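Local coordinates for phosphotyrosine protein phosphatase (Vibrio cholerae serotype O1, PDB 5Z3M) that removes phosphate from phosphotyrosine residues of proteins, as a member of the low molecular weight phosphotyrosine protein phosphatase family, at the interface of chains A and B. Residues are numbered along the deposited sequence; one frame, centred on the assembly and turned at random. Chains: chain A/B, Phosphotyrosine protein phosphatase.

The interface of chains A and B. Residues chain A 51, 54, 57, 61, 69; chain B 50-51, 71.
B:Met51 reaches from its loop into an apolar patch between A:Leu57, on helix 54-61, and A:Val69, on a loop of the same chain. Its terminal methyl does most of the touching: CE of B:Met51 lies 3.5 Å from CG1 of A:Val69 and 3.7 Å from CG of A:Leu57. The B:Met51 side chain crosses that of A:Leu57 at about a right angle, with the methyl against the branch-point carbon, whereas it meets A:Val69 at a slant. Bends at chi2 (-60°) and chi3 (148°) carry the methyl into this position, with the sulfur set back from A:Val69. A:Met51, the counterpart in the other chain, makes a looser contact, its CB 4.2 Å from CG of B:Met51.

Beside this apolar centre, A:Asp54 at the start of the helix and B:Thr50 run past each other in opposite directions. The carboxylate oxygen OD1 of A:Asp54 lies 3.4 Å from CB of B:Thr50, a packing contact through the threonine's branched carbon. A water extends the link: it sits 3.0 Å from OD2 of A:Asp54 and accepts a hydrogen bond from the backbone N of B:Met51 at 3.1 Å (155° at the hydrogen). The carboxylate is thereby tied indirectly to the loop that presents the methionine.

Toward the end of the helix, A:Gln61 turns its amide toward chain B. OE1 approaches the methyl CG2 of B:Thr50 at 3.8 Å, while NE2 lies near ring carbon CG of B:Pro71. Beyond CG the glutamine chain is extended, and the oxygen and nitrogen ends of the amide, rather than its flat face, are turned toward these two carbons.

With its symmetry-related twin, this patch helps join the two chains of the deposited assembly; the structure alone does not establish a dimer in solution. Its centre is about 12 Å from the predicted active-site residue A:Arg18, and none of the predicted catalytic residues is part of the patch itself.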
# COMPACT_ATOMS: atom_id res chain seq x y z
N MET A 51 -9.88 1.11 -2.09
CA MET A 51 -8.86 0.14 -1.74
C MET A 51 -9.34 -1.28 -2.01
O MET A 51 -10.53 -1.55 -1.94
CB MET A 51 -8.47 0.30 -0.26
CG MET A 51 -7.64 1.52 0.03
SD MET A 51 -5.94 1.30 -0.56
CE MET A 51 -5.58 2.96 -1.12
N ASP A 54 -10.88 -6.15 1.99
CA ASP A 54 -10.18 -6.49 3.23
C ASP A 54 -9.80 -7.97 3.33
O ASP A 54 -8.63 -8.30 3.48
CB ASP A 54 -11.03 -6.09 4.44
CG ASP A 54 -11.07 -4.59 4.67
OD1 ASP A 54 -10.10 -3.91 4.27
OD2 ASP A 54 -12.06 -4.10 5.24
N LEU A 57 -6.81 -8.87 1.63
CA LEU A 57 -5.54 -8.40 2.18
C LEU A 57 -5.14 -9.14 3.46
O LEU A 57 -3.95 -9.31 3.73
CB LEU A 57 -5.58 -6.89 2.42
CG LEU A 57 -5.17 -6.02 1.23
CD1 LEU A 57 -3.76 -6.37 0.79
CD2 LEU A 57 -6.15 -6.15 0.07
N GLN A 61 -1.45 -11.22 4.62
CA GLN A 61 -0.61 -10.94 5.78
C GLN A 61 -0.43 -12.22 6.57
O GLN A 61 0.59 -12.41 7.25
CB GLN A 61 -1.20 -9.82 6.67
CG GLN A 61 -2.67 -9.92 7.03
CD GLN A 61 -3.29 -8.55 7.26
OE1 GLN A 61 -4.48 -8.43 7.54
NE2 GLN A 61 -2.48 -7.51 7.14
N VAL A 69 -0.10 -1.33 -0.40
CA VAL A 69 -1.10 -1.60 -1.45
C VAL A 69 -1.52 -0.36 -2.24
O VAL A 69 -1.84 0.70 -1.68
CB VAL A 69 -2.35 -2.30 -0.86
CG1 VAL A 69 -2.37 -2.19 0.63
CG2 VAL A 69 -3.64 -1.74 -1.46
N THR B 50 -8.62 -3.18 8.36
CA THR B 50 -7.46 -3.58 7.56
C THR B 50 -6.87 -2.42 6.75
O THR B 50 -5.66 -2.37 6.52
CB THR B 50 -7.81 -4.73 6.61
OG1 THR B 50 -8.80 -5.57 7.22
CG2 THR B 50 -6.57 -5.55 6.29
N MET B 51 -7.72 -1.50 6.32
CA MET B 51 -7.26 -0.34 5.58
C MET B 51 -7.68 0.97 6.23
O MET B 51 -8.77 1.08 6.80
CB MET B 51 -7.78 -0.40 4.14
CG MET B 51 -7.12 -1.49 3.32
SD MET B 51 -5.34 -1.20 3.24
CE MET B 51 -4.73 -2.88 3.16
N PRO B 71 -1.03 -1.50 5.51
CA PRO B 71 -2.27 -1.66 6.28
C PRO B 71 -2.09 -1.28 7.74
O PRO B 71 -0.97 -1.08 8.22
CB PRO B 71 -2.62 -3.14 6.13
CG PRO B 71 -1.42 -3.80 5.54
CD PRO B 71 -0.36 -2.79 5.28
O HOH W 1 -10.86 -1.52 6.06